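Local coordinates for protein PpBBE-like 1 D396N (Physcomitrella patens subsp. patens, PDB 6EO5) that is a variant of a bicovalently flavinylated, FAD-dependent cellobiose oxidase of the berberine bridge enzyme-like family, at residues Y107-A118 and V208-H216; A36-E44 and P325-A333. All coordinates share one frame; numbering follows the deposited sequence.

Contact 1 (Y107-A118 and V208-H216); sequences YNKAAKTAVVGA and VTQFTFRVH. With FAD (flavin-adenine dinucleotide), chain C.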
loop_
_atom_site.group_PDB
_atom_site.type_symbol
_atom_site.label_atom_id
_atom_site.label_comp_id
_atom_site.label_asym_id
_atom_site.label_seq_id
_atom_site.Cartn_x
_atom_site.Cartn_y
_atom_site.Cartn_z
ATOM N N TYR A 107 -10.606 15.730 -13.567
ATOM C CA TYR A 107 -10.185 16.615 -12.487
ATOM C C TYR A 107 -11.171 17.771 -12.393
ATOM O O TYR A 107 -11.524 18.371 -13.411
ATOM C CB TYR A 107 -8.753 17.130 -12.731
ATOM C CG TYR A 107 -8.329 18.320 -11.886
ATOM C CD1 TYR A 107 -8.527 18.333 -10.510
ATOM C CD2 TYR A 107 -7.704 19.426 -12.467
ATOM C CE1 TYR A 107 -8.140 19.423 -9.738
ATOM C CE2 TYR A 107 -7.308 20.521 -11.699
ATOM C CZ TYR A 107 -7.529 20.511 -10.339
ATOM O OH TYR A 107 -7.151 21.586 -9.566
ATOM N N ASN A 108 -11.633 18.066 -11.184
ATOM C CA ASN A 108 -12.536 19.187 -10.936
ATOM C C ASN A 108 -11.755 20.241 -10.155
ATOM O O ASN A 108 -11.579 20.120 -8.938
ATOM C CB ASN A 108 -13.779 18.725 -10.187
ATOM C CG ASN A 108 -14.796 19.833 -10.000
ATOM O OD1 ASN A 108 -14.445 21.005 -9.845
ATOM N ND2 ASN A 108 -16.069 19.466 -10.008
ATOM N N LYS A 109 -11.302 21.285 -10.856
ATOM C CA LYS A 109 -10.413 22.263 -10.234
ATOM C C LYS A 109 -11.120 23.032 -9.129
ATOM O O LYS A 109 -10.542 23.273 -8.060
ATOM C CB LYS A 109 -9.867 23.227 -11.285
ATOM C CG LYS A 109 -8.935 24.287 -10.711
ATOM C CD LYS A 109 -8.517 25.303 -11.757
ATOM C CE LYS A 109 -7.743 26.453 -11.127
ATOM N NZ LYS A 109 -6.742 27.026 -12.074
ATOM N N ALA A 110 -12.370 23.427 -9.368
ATOM C CA ALA A 110 -13.083 24.220 -8.374
ATOM C C ALA A 110 -13.377 23.404 -7.123
ATOM O O ALA A 110 -13.298 23.925 -6.005
ATOM C CB ALA A 110 -14.372 24.773 -8.972
ATOM N N ALA A 111 -13.710 22.122 -7.291
ATOM C CA ALA A 111 -14.061 21.266 -6.165
ATOM C C ALA A 111 -12.851 20.619 -5.509
ATOM O O ALA A 111 -12.986 20.101 -4.394
ATOM C CB ALA A 111 -15.041 20.175 -6.607
ATOM N N LYS A 112 -11.687 20.653 -6.170
ATOM C CA LYS A 112 -10.459 20.020 -5.686
ATOM C C LYS A 112 -10.661 18.514 -5.511
ATOM O O LYS A 112 -10.290 17.921 -4.496
ATOM C CB LYS A 112 -9.966 20.673 -4.390
ATOM C CG LYS A 112 -9.270 21.998 -4.586
ATOM C CD LYS A 112 -9.481 22.907 -3.368
ATOM C CE LYS A 112 -8.964 24.342 -3.614
ATOM N NZ LYS A 112 -9.582 25.022 -4.813
ATOM N N THR A 113 -11.282 17.899 -6.514
ATOM C CA THR A 113 -11.516 16.464 -6.528
ATOM C C THR A 113 -11.122 15.905 -7.889
ATOM O O THR A 113 -10.954 16.646 -8.863
ATOM C CB THR A 113 -12.984 16.107 -6.230
ATOM O OG1 THR A 113 -13.794 16.365 -7.389
ATOM C CG2 THR A 113 -13.508 16.928 -5.061
ATOM N N ALA A 114 -10.965 14.583 -7.943
ATOM C CA ALA A 114 -10.695 13.895 -9.195
ATOM C C ALA A 114 -11.397 12.548 -9.162
ATOM O O ALA A 114 -11.623 11.981 -8.089
ATOM C CB ALA A 114 -9.190 13.714 -9.441
ATOM N N VAL A 115 -11.751 12.045 -10.343
ATOM C CA VAL A 115 -12.350 10.724 -10.493
ATOM C C VAL A 115 -11.294 9.806 -11.082
ATOM O O VAL A 115 -10.705 10.119 -12.124
ATOM C CB VAL A 115 -13.602 10.757 -11.379
ATOM C CG1 VAL A 115 -14.066 9.337 -11.663
ATOM C CG2 VAL A 115 -14.695 11.550 -10.710
ATOM N N VAL A 116 -11.044 8.678 -10.417
ATOM C CA VAL A 116 -10.007 7.732 -10.822
ATOM C C VAL A 116 -10.629 6.348 -10.923
ATOM O O VAL A 116 -11.318 5.906 -9.998
ATOM C CB VAL A 116 -8.823 7.730 -9.836
ATOM C CG1 VAL A 116 -7.730 6.803 -10.303
ATOM C CG2 VAL A 116 -8.282 9.129 -9.680
ATOM N N GLY A 117 -10.401 5.674 -12.049
ATOM C CA GLY A 117 -10.871 4.309 -12.201
ATOM C C GLY A 117 -9.968 3.307 -11.502
ATOM O O GLY A 117 -8.766 3.510 -11.372
ATOM N N ALA A 118 -10.560 2.187 -11.074
ATOM C CA ALA A 118 -9.871 1.255 -10.187
ATOM C C ALA A 118 -8.715 0.522 -10.862
ATOM O O ALA A 118 -8.009 -0.257 -10.210
ATOM C CB ALA A 118 -10.860 0.245 -9.614
ATOM N N VAL A 208 -14.661 -2.586 -6.328
ATOM C CA VAL A 208 -14.677 -1.147 -6.568
ATOM C C VAL A 208 -14.349 -0.884 -8.030
ATOM O O VAL A 208 -13.367 -1.413 -8.567
ATOM C CB VAL A 208 -13.692 -0.423 -5.636
ATOM C CG1 VAL A 208 -13.573 1.057 -6.029
ATOM C CG2 VAL A 208 -14.140 -0.548 -4.189
ATOM N N THR A 209 -15.182 -0.080 -8.689
ATOM C CA THR A 209 -14.953 0.263 -10.088
ATOM C C THR A 209 -14.363 1.650 -10.275
ATOM O O THR A 209 -13.616 1.862 -11.236
ATOM C CB THR A 209 -16.253 0.163 -10.890
ATOM O OG1 THR A 209 -17.267 0.943 -10.243
ATOM C CG2 THR A 209 -16.698 -1.290 -10.996
ATOM N N GLN A 210 -14.662 2.598 -9.387
ATOM C CA GLN A 210 -14.002 3.890 -9.473
ATOM C C GLN A 210 -13.923 4.549 -8.102
ATOM O O GLN A 210 -14.704 4.253 -7.192
ATOM C CB GLN A 210 -14.698 4.814 -10.476
ATOM C CG GLN A 210 -16.034 5.374 -10.040
ATOM C CD GLN A 210 -16.453 6.543 -10.912
ATOM O OE1 GLN A 210 -16.090 6.613 -12.091
ATOM N NE2 GLN A 210 -17.200 7.480 -10.332
ATOM N N PHE A 211 -12.948 5.446 -7.978
ATOM C CA PHE A 211 -12.728 6.269 -6.802
ATOM C C PHE A 211 -12.978 7.737 -7.127
ATOM O O PHE A 211 -12.764 8.188 -8.257
ATOM C CB PHE A 211 -11.289 6.145 -6.300
ATOM C CG PHE A 211 -10.951 4.825 -5.714
ATOM C CD1 PHE A 211 -11.140 4.595 -4.361
ATOM C CD2 PHE A 211 -10.405 3.824 -6.497
ATOM C CE1 PHE A 211 -10.820 3.384 -3.799
ATOM C CE2 PHE A 211 -10.074 2.594 -5.941
ATOM C CZ PHE A 211 -10.283 2.375 -4.588
ATOM N N THR A 212 -13.392 8.494 -6.117
ATOM C CA THR A 212 -13.353 9.951 -6.167
ATOM C C THR A 212 -12.470 10.438 -5.030
ATOM O O THR A 212 -12.789 10.204 -3.857
ATOM C CB THR A 212 -14.745 10.574 -6.056
ATOM O OG1 THR A 212 -15.562 10.103 -7.131
ATOM C CG2 THR A 212 -14.636 12.076 -6.152
ATOM N N PHE A 213 -11.378 11.123 -5.381
ATOM C CA PHE A 213 -10.350 11.550 -4.439
ATOM C C PHE A 213 -10.385 13.053 -4.214
ATOM O O PHE A 213 -10.605 13.826 -5.149
ATOM C CB PHE A 213 -8.952 11.168 -4.930
ATOM C CG PHE A 213 -8.658 9.706 -4.842
ATOM C CD1 PHE A 213 -8.452 9.108 -3.605
ATOM C CD2 PHE A 213 -8.583 8.928 -5.986
ATOM C CE1 PHE A 213 -8.172 7.764 -3.505
ATOM C CE2 PHE A 213 -8.303 7.577 -5.898
ATOM C CZ PHE A 213 -8.097 6.992 -4.652
ATOM N N ARG A 214 -10.174 13.452 -2.963
ATOM C CA ARG A 214 -9.729 14.806 -2.662
ATOM C C ARG A 214 -8.292 14.957 -3.148
ATOM O O ARG A 214 -7.458 14.078 -2.905
ATOM C CB ARG A 214 -9.819 15.071 -1.158
ATOM C CG ARG A 214 -9.234 16.392 -0.714
ATOM C CD ARG A 214 -10.167 17.543 -1.107
ATOM N NE ARG A 214 -11.467 17.430 -0.436
ATOM C CZ ARG A 214 -12.619 17.858 -0.948
ATOM N NH1 ARG A 214 -12.637 18.412 -2.156
ATOM N NH2 ARG A 214 -13.752 17.717 -0.263
ATOM N N VAL A 215 -8.005 16.040 -3.872
ATOM C CA VAL A 215 -6.670 16.268 -4.418
ATOM C C VAL A 215 -6.075 17.512 -3.767
ATOM O O VAL A 215 -6.771 18.292 -3.117
ATOM C CB VAL A 215 -6.667 16.375 -5.955
ATOM C CG1 VAL A 215 -7.184 15.074 -6.570
ATOM C CG2 VAL A 215 -7.475 17.580 -6.432
ATOM N N HIS A 216 -4.756 17.675 -3.924
ATOM C CA HIS A 216 -4.000 18.709 -3.220
ATOM C C HIS A 216 -3.021 19.421 -4.147
ATOM O O HIS A 216 -2.341 18.783 -4.959
ATOM C CB HIS A 216 -3.238 18.123 -2.029
ATOM C CG HIS A 216 -4.110 17.343 -1.098
ATOM N ND1 HIS A 216 -4.657 17.888 0.044
ATOM C CD2 HIS A 216 -4.557 16.064 -1.156
ATOM C CE1 HIS A 216 -5.388 16.975 0.656
ATOM N NE2 HIS A 216 -5.347 15.861 -0.052
HETATM P PA FAD C . -3.477 -6.004 -5.737
HETATM O O1A FAD C . -2.670 -7.267 -5.484
HETATM O O2A FAD C . -4.052 -5.972 -7.130
HETATM O O5B FAD C . -4.630 -5.740 -4.638
HETATM C C5B FAD C . -4.417 -5.992 -3.266
HETATM C C4B FAD C . -5.721 -6.379 -2.577
HETATM O O4B FAD C . -6.733 -5.438 -2.881
HETATM C C3B FAD C . -6.233 -7.731 -3.041
HETATM O O3B FAD C . -6.927 -8.336 -1.973
HETATM C C2B FAD C . -7.219 -7.361 -4.117
HETATM O O2B FAD C . -8.189 -8.362 -4.307
HETATM C C1B FAD C . -7.800 -6.059 -3.580
HETATM N N9A FAD C . -8.308 -5.246 -4.707
HETATM C C8A FAD C . -7.614 -4.877 -5.835
HETATM N N7A FAD C . -8.431 -4.158 -6.635
HETATM C C5A FAD C . -9.639 -4.065 -6.040
HETATM C C6A FAD C . -10.820 -3.461 -6.428
HETATM N N6A FAD C . -10.880 -2.817 -7.589
HETATM N N1A FAD C . -11.923 -3.525 -5.605
HETATM C C2A FAD C . -11.846 -4.204 -4.411
HETATM N N3A FAD C . -10.670 -4.813 -4.027
HETATM C C4A FAD C . -9.582 -4.747 -4.833
HETATM N N1 FAD C . 2.387 0.601 0.339
HETATM C C2 FAD C . 2.346 1.915 0.818
HETATM O O2 FAD C . 1.469 2.313 1.613
HETATM N N3 FAD C . 3.305 2.815 0.384
HETATM C C4 FAD C . 4.290 2.423 -0.498
HETATM O O4 FAD C . 5.119 3.245 -0.876
HETATM C C4X FAD C . 4.333 1.119 -0.970
HETATM N N5 FAD C . 5.293 0.749 -1.888
HETATM C C5X FAD C . 5.149 -0.430 -2.595
HETATM C C6 FAD C . 6.046 -0.726 -3.616
HETATM C C7 FAD C . 5.885 -1.843 -4.450
HETATM C C7M FAD C . 6.873 -2.120 -5.561
HETATM C C8 FAD C . 4.839 -2.744 -4.158
HETATM C C8M FAD C . 4.671 -4.033 -4.939
HETATM C C9 FAD C . 3.996 -2.475 -3.062
HETATM C C9A FAD C . 4.120 -1.313 -2.279
HETATM N N10 FAD C . 3.322 -1.040 -1.160
HETATM C C10 FAD C . 3.350 0.214 -0.582
HETATM C "C1'" FAD C . 2.226 -1.960 -0.736
HETATM C "C2'" FAD C . 0.950 -1.590 -1.486
HETATM O "O2'" FAD C . 0.303 -0.462 -0.943
HETATM C "C3'" FAD C . 0.004 -2.768 -1.435
HETATM O "O3'" FAD C . 0.687 -3.842 -2.035
HETATM C "C4'" FAD C . -1.294 -2.433 -2.164
HETATM O "O4'" FAD C . -2.353 -3.141 -1.550
HETATM C "C5'" FAD C . -1.180 -2.761 -3.651
HETATM O "O5'" FAD C . -2.392 -2.590 -4.356
HETATM P P FAD C . -2.531 -3.267 -5.818
HETATM O O1P FAD C . -3.837 -2.840 -6.446
HETATM O O2P FAD C . -1.350 -3.012 -6.716
HETATM O O3P FAD C . -2.403 -4.835 -5.483
#

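Contact 2 (A36-E44 and P325-A333); sequences ARLAYNLRE and PFTTNTFKA. With FAD (flavin-adenine dinucleotide), chain C.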
loop_
_atom_site.group_PDB
_atom_site.type_symbol
_atom_site.label_atom_id
_atom_site.label_comp_id
_atom_site.label_asym_id
_atom_site.label_seq_id
_atom_site.Cartn_x
_atom_site.Cartn_y
_atom_site.Cartn_z
ATOM N N ALA A 36 -0.880 -13.537 -17.974
ATOM C CA ALA A 36 -1.731 -12.871 -17.001
ATOM C C ALA A 36 -1.379 -13.257 -15.571
ATOM O O ALA A 36 -1.755 -12.541 -14.638
ATOM C CB ALA A 36 -3.204 -13.182 -17.276
ATOM N N ARG A 37 -0.663 -14.368 -15.377
ATOM C CA ARG A 37 -0.318 -14.813 -14.034
ATOM C C ARG A 37 0.721 -13.929 -13.360
ATOM O O ARG A 37 0.984 -14.120 -12.166
ATOM C CB ARG A 37 0.189 -16.243 -14.079
ATOM C CG ARG A 37 -0.819 -17.201 -14.638
ATOM C CD ARG A 37 -0.280 -18.606 -14.659
ATOM N NE ARG A 37 -0.213 -19.167 -13.318
ATOM C CZ ARG A 37 -0.047 -20.457 -13.069
ATOM N NH1 ARG A 37 0.062 -21.305 -14.084
ATOM N NH2 ARG A 37 0.000 -20.900 -11.815
ATOM N N LEU A 38 1.311 -12.982 -14.086
ATOM C CA LEU A 38 2.331 -12.114 -13.519
ATOM C C LEU A 38 1.817 -11.437 -12.259
ATOM O O LEU A 38 0.715 -10.886 -12.238
ATOM C CB LEU A 38 2.755 -11.063 -14.543
ATOM C CG LEU A 38 3.955 -10.185 -14.172
ATOM C CD1 LEU A 38 5.259 -10.963 -14.293
ATOM C CD2 LEU A 38 3.986 -8.897 -15.008
ATOM N N ALA A 39 2.620 -11.506 -11.203
ATOM C CA ALA A 39 2.323 -10.874 -9.929
ATOM C C ALA A 39 3.630 -10.330 -9.370
ATOM O O ALA A 39 4.720 -10.803 -9.715
ATOM C CB ALA A 39 1.680 -11.855 -8.933
ATOM N N TYR A 40 3.519 -9.329 -8.495
ATOM C CA TYR A 40 4.731 -8.752 -7.920
ATOM C C TYR A 40 5.500 -9.787 -7.101
ATOM O O TYR A 40 6.716 -9.940 -7.257
ATOM C CB TYR A 40 4.401 -7.524 -7.072
ATOM C CG TYR A 40 5.653 -6.977 -6.452
ATOM C CD1 TYR A 40 6.586 -6.288 -7.231
ATOM C CD2 TYR A 40 5.937 -7.184 -5.105
ATOM C CE1 TYR A 40 7.751 -5.801 -6.684
ATOM C CE2 TYR A 40 7.092 -6.707 -4.554
ATOM C CZ TYR A 40 8.000 -6.013 -5.346
ATOM O OH TYR A 40 9.164 -5.530 -4.789
ATOM N N ASN A 41 4.815 -10.500 -6.214
ATOM C CA ASN A 41 5.441 -11.575 -5.457
ATOM C C ASN A 41 5.231 -12.868 -6.231
ATOM O O ASN A 41 4.092 -13.229 -6.535
ATOM C CB ASN A 41 4.857 -11.670 -4.048
ATOM C CG ASN A 41 5.776 -12.394 -3.075
ATOM O OD1 ASN A 41 6.741 -13.059 -3.470
ATOM N ND2 ASN A 41 5.469 -12.275 -1.784
ATOM N N LEU A 42 6.320 -13.542 -6.583
ATOM C CA LEU A 42 6.231 -14.802 -7.310
ATOM C C LEU A 42 6.270 -16.012 -6.384
ATOM O O LEU A 42 6.389 -17.142 -6.866
ATOM C CB LEU A 42 7.347 -14.910 -8.363
ATOM C CG LEU A 42 7.457 -13.863 -9.486
ATOM C CD1 LEU A 42 8.683 -14.135 -10.321
ATOM C CD2 LEU A 42 6.215 -13.771 -10.387
ATOM N N ARG A 43 6.166 -15.807 -5.067
ATOM C CA ARG A 43 6.311 -16.934 -4.153
ATOM C C ARG A 43 5.150 -17.914 -4.286
ATOM O O ARG A 43 5.364 -19.130 -4.319
ATOM C CB ARG A 43 6.444 -16.447 -2.715
ATOM C CG ARG A 43 6.157 -17.556 -1.705
ATOM C CD ARG A 43 6.675 -17.260 -0.335
ATOM N NE ARG A 43 6.095 -16.045 0.227
ATOM C CZ ARG A 43 4.856 -15.964 0.704
ATOM N NH1 ARG A 43 4.066 -17.023 0.658
ATOM N NH2 ARG A 43 4.412 -14.824 1.211
ATOM N N GLU A 44 3.921 -17.418 -4.372
ATOM C CA GLU A 44 2.734 -18.278 -4.425
ATOM C C GLU A 44 2.097 -18.160 -5.805
ATOM O O GLU A 44 1.226 -17.318 -6.025
ATOM C CB GLU A 44 1.723 -17.899 -3.347
ATOM C CG GLU A 44 2.231 -17.993 -1.933
ATOM C CD GLU A 44 2.609 -19.398 -1.556
ATOM O OE1 GLU A 44 1.940 -20.347 -2.029
ATOM O OE2 GLU A 44 3.580 -19.552 -0.787
ATOM N N PRO A 325 8.854 -0.104 -15.897
ATOM C CA PRO A 325 8.869 -1.572 -16.041
ATOM C C PRO A 325 8.366 -2.269 -14.782
ATOM O O PRO A 325 8.811 -1.970 -13.672
ATOM C CB PRO A 325 10.349 -1.888 -16.290
ATOM C CG PRO A 325 10.959 -0.587 -16.751
ATOM C CD PRO A 325 10.171 0.519 -16.119
ATOM N N PHE A 326 7.438 -3.217 -14.959
ATOM C CA PHE A 326 6.996 -4.039 -13.834
ATOM C C PHE A 326 8.084 -5.045 -13.475
ATOM O O PHE A 326 8.486 -5.862 -14.310
ATOM C CB PHE A 326 5.693 -4.768 -14.160
ATOM C CG PHE A 326 5.005 -5.345 -12.948
ATOM C CD1 PHE A 326 4.143 -4.571 -12.191
ATOM C CD2 PHE A 326 5.229 -6.659 -12.557
ATOM C CE1 PHE A 326 3.502 -5.090 -11.067
ATOM C CE2 PHE A 326 4.593 -7.181 -11.440
ATOM C CZ PHE A 326 3.727 -6.387 -10.694
ATOM N N THR A 327 8.561 -4.992 -12.238
ATOM C CA THR A 327 9.554 -5.936 -11.746
ATOM C C THR A 327 8.923 -6.828 -10.690
ATOM O O THR A 327 7.894 -6.490 -10.098
ATOM C CB THR A 327 10.768 -5.209 -11.165
ATOM O OG1 THR A 327 10.350 -4.421 -10.046
ATOM C CG2 THR A 327 11.376 -4.285 -12.201
ATOM N N THR A 328 9.547 -7.981 -10.462
ATOM C CA THR A 328 9.029 -8.982 -9.540
ATOM C C THR A 328 10.102 -9.374 -8.530
ATOM O O THR A 328 11.286 -9.088 -8.706
ATOM C CB THR A 328 8.532 -10.222 -10.294
ATOM O OG1 THR A 328 9.589 -10.738 -11.107
ATOM C CG2 THR A 328 7.364 -9.865 -11.185
ATOM N N ASN A 329 9.666 -10.041 -7.464
ATOM C CA ASN A 329 10.535 -10.513 -6.395
ATOM C C ASN A 329 9.902 -11.779 -5.816
ATOM O O ASN A 329 8.764 -12.122 -6.145
ATOM C CB ASN A 329 10.723 -9.411 -5.338
ATOM C CG ASN A 329 11.823 -9.724 -4.329
ATOM O OD1 ASN A 329 12.671 -10.589 -4.557
ATOM N ND2 ASN A 329 11.816 -9.001 -3.208
ATOM N N THR A 330 10.650 -12.491 -4.970
ATOM C CA THR A 330 10.119 -13.635 -4.221
ATOM C C THR A 330 10.504 -13.475 -2.761
ATOM O O THR A 330 11.697 -13.471 -2.434
ATOM C CB THR A 330 10.641 -14.970 -4.755
ATOM O OG1 THR A 330 10.260 -15.100 -6.126
ATOM C CG2 THR A 330 10.046 -16.123 -3.965
ATOM N N PHE A 331 9.508 -13.355 -1.882
ATOM C CA PHE A 331 9.801 -12.822 -0.561
ATOM C C PHE A 331 8.694 -13.159 0.418
ATOM O O PHE A 331 7.568 -13.482 0.033
ATOM C CB PHE A 331 10.009 -11.293 -0.614
ATOM C CG PHE A 331 8.796 -10.508 -1.087
ATOM C CD1 PHE A 331 8.602 -10.246 -2.436
ATOM C CD2 PHE A 331 7.877 -9.993 -0.178
ATOM C CE1 PHE A 331 7.497 -9.509 -2.873
ATOM C CE2 PHE A 331 6.766 -9.250 -0.604
ATOM C CZ PHE A 331 6.575 -9.015 -1.951
ATOM N N LYS A 332 9.041 -13.074 1.698
ATOM C CA LYS A 332 8.080 -12.990 2.786
ATOM C C LYS A 332 8.235 -11.623 3.446
ATOM O O LYS A 332 9.359 -11.188 3.723
ATOM C CB LYS A 332 8.293 -14.116 3.795
ATOM C CG LYS A 332 7.462 -13.992 5.060
ATOM C CD LYS A 332 5.984 -14.167 4.783
ATOM C CE LYS A 332 5.198 -13.968 6.057
ATOM N NZ LYS A 332 3.743 -13.926 5.796
ATOM N N ALA A 333 7.115 -10.938 3.669
ATOM C CA ALA A 333 7.109 -9.627 4.308
ATOM C C ALA A 333 6.254 -9.652 5.576
ATOM O O ALA A 333 5.238 -10.352 5.648
ATOM C CB ALA A 333 6.596 -8.549 3.345
HETATM P PA FAD C . -3.477 -6.004 -5.737
HETATM O O1A FAD C . -2.670 -7.267 -5.484
HETATM O O2A FAD C . -4.052 -5.972 -7.130
HETATM O O5B FAD C . -4.630 -5.740 -4.638
HETATM C C5B FAD C . -4.417 -5.992 -3.266
HETATM C C4B FAD C . -5.721 -6.379 -2.577
HETATM O O4B FAD C . -6.733 -5.438 -2.881
HETATM C C3B FAD C . -6.233 -7.731 -3.041
HETATM O O3B FAD C . -6.927 -8.336 -1.973
HETATM C C2B FAD C . -7.219 -7.361 -4.117
HETATM O O2B FAD C . -8.189 -8.362 -4.307
HETATM C C1B FAD C . -7.800 -6.059 -3.580
HETATM N N9A FAD C . -8.308 -5.246 -4.707
HETATM C C8A FAD C . -7.614 -4.877 -5.835
HETATM N N7A FAD C . -8.431 -4.158 -6.635
HETATM C C5A FAD C . -9.639 -4.065 -6.040
HETATM C C6A FAD C . -10.820 -3.461 -6.428
HETATM N N6A FAD C . -10.880 -2.817 -7.589
HETATM N N1A FAD C . -11.923 -3.525 -5.605
HETATM C C2A FAD C . -11.846 -4.204 -4.411
HETATM N N3A FAD C . -10.670 -4.813 -4.027
HETATM C C4A FAD C . -9.582 -4.747 -4.833
HETATM N N1 FAD C . 2.387 0.601 0.339
HETATM C C2 FAD C . 2.346 1.915 0.818
HETATM O O2 FAD C . 1.469 2.313 1.613
HETATM N N3 FAD C . 3.305 2.815 0.384
HETATM C C4 FAD C . 4.290 2.423 -0.498
HETATM O O4 FAD C . 5.119 3.245 -0.876
HETATM C C4X FAD C . 4.333 1.119 -0.970
HETATM N N5 FAD C . 5.293 0.749 -1.888
HETATM C C5X FAD C . 5.149 -0.430 -2.595
HETATM C C6 FAD C . 6.046 -0.726 -3.616
HETATM C C7 FAD C . 5.885 -1.843 -4.450
HETATM C C7M FAD C . 6.873 -2.120 -5.561
HETATM C C8 FAD C . 4.839 -2.744 -4.158
HETATM C C8M FAD C . 4.671 -4.033 -4.939
HETATM C C9 FAD C . 3.996 -2.475 -3.062
HETATM C C9A FAD C . 4.120 -1.313 -2.279
HETATM N N10 FAD C . 3.322 -1.040 -1.160
HETATM C C10 FAD C . 3.350 0.214 -0.582
HETATM C "C1'" FAD C . 2.226 -1.960 -0.736
HETATM C "C2'" FAD C . 0.950 -1.590 -1.486
HETATM O "O2'" FAD C . 0.303 -0.462 -0.943
HETATM C "C3'" FAD C . 0.004 -2.768 -1.435
HETATM O "O3'" FAD C . 0.687 -3.842 -2.035
HETATM C "C4'" FAD C . -1.294 -2.433 -2.164
HETATM O "O4'" FAD C . -2.353 -3.141 -1.550
HETATM C "C5'" FAD C . -1.180 -2.761 -3.651
HETATM O "O5'" FAD C . -2.392 -2.590 -4.356
HETATM P P FAD C . -2.531 -3.267 -5.818
HETATM O O1P FAD C . -3.837 -2.840 -6.446
HETATM O O2P FAD C . -1.350 -3.012 -6.716
HETATM O O3P FAD C . -2.403 -4.835 -5.483
HETATM O O HOH W 1 10.577 -6.525 -2.800
HETATM O O HOH W 2 4.962 -12.006 1.790
#

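Contact 1 (Y107-A118 and V208-H216)
Lys112 O is gripped by two donors of 208-216: Val215 N, 3.0 Å away and almost in line with its hydrogen though above the carbonyl plane, and Arg214 NH1, a weak bond of 3.4 Å. These bonds close one end of an antiparallel pairing, in which strands 113-117 and 208-214 approach to 4.5 Å at 157°, within the antiparallel sheet of the FAD-binding region (PCMH clan). The arginine reaches back because its chain bends at both CB-CG (chi2 74°) and CG-CD, which brings the guanidinium edge round to the carbonyl. Lys112 itself belongs to a G1 bulge with Thr113 opposite Asn108, whose OD1 accepts from Ala111 N, three residues on, in an Asx motif.

Further along, Ala114 and Phe213 form a hydrogen-bonded pair, Phe213 N standing 2.9 Å from Ala114 O, and Val116 with Phe211 repeats the pattern. All four side chains project from one face, which helices 122-133 and 147-153 cover. There the edge of the Phe213 ring receives Val116, with CG2 3.7 Å from CD2 and CB lying in the ring plane. Replacing Phe213 by an alanine would probably leave Val116 CG2 without its aromatic neighbour and open a gap against Ile147 and Ala151. Beyond it Ala114 CB lies 3.8 Å from Val215 CG1, while Leu129 of helix 122-133 touches both residues.

The far end of 208-216 serves the cofactor with backbone atoms. Val208 N donates to FAD N1A at 3.0 Å, and FAD N6A returns a nearly straight bond (175°) to Val208 O, also 3.0 Å long, so the backbone N and O of Val208 pair with N1A and N6A, two neighbouring positions on the adenine's Watson-Crick edge.

Contact 2 (A36-E44 and P325-A333)
Tyr40 O and Leu42 N both bond to Asn329, so the two backbones are joined by a single bridge between Asn41 and Asn329, whose CA atoms are 5.3 Å apart. Asn329 N lies 3.0 Å from Tyr40 O and Leu42 N lies 2.9 Å from Asn329 O. Tyr40 stands nearest Thr328 and Arg43 nearest Thr330, so the chains advance together just before strand 331-338 begins.

Asn41 carries much of the polar contact. Its amide lies stacked on the Phe331 ring, planes 3° apart, with ND2 3.3 Å above the ring plane over the centre. Phe331 is placed for this by its first torsion (chi1 62°), which sets CG between the backbone N and the carbonyl carbon. The same amide grips the backbone of Phe331: OD1 accepts from Phe331 N, and ND2 donates to Phe331 O over 3.0 Å. Arg43 N reaches OD1 from the other face of the amide plane, closing an Asx turn, and Tyr83 O takes a further bond from ND2. Arg43 NE also donates to Phe331 O, 3.0 Å away, in the plane of its guanidinium.

Tyr40 lies on the flavin side. FAD C8M sits 3.3 Å above its ring plane, over the centre, and the Phe331 ring meets it rim to rim, planes at 60°. A water joins Tyr40 OH to Asn329 ND2, which also bonds Ser398.

Arg43 NH2 and Lys332 NZ come within 4.7 Å, yet Glu84 pairs with both, while Glu44 takes Arg43 NH1 and Asp433 takes Lys332; these carboxylates probably offset the like charges and let two cations remain beside the partly buried turn.

In the fold
Both contacts reach the same FAD, but from its two ends. Contact 1 meets the adenine at Val208, whereas contact 2 meets the dimethylbenzene edge of the flavin through Tyr40; FAD N6A and FAD C8M, the atoms near each site, are 15.8 Å apart. The contacts do not touch: their centres are about 29 Å apart and their nearest atoms about 13 Å. Along the chain, 107-118 and 208-216 both fall between 36-44 and 325-333. Contact 1 belongs to the sheet of the FAD-binding region, while contact 2 ties the loop 36-44 to an outermost strand of the seven-stranded sheet. Tyr40 also bonds Gly80 through its backbone, and Gly80 N bonds FAD.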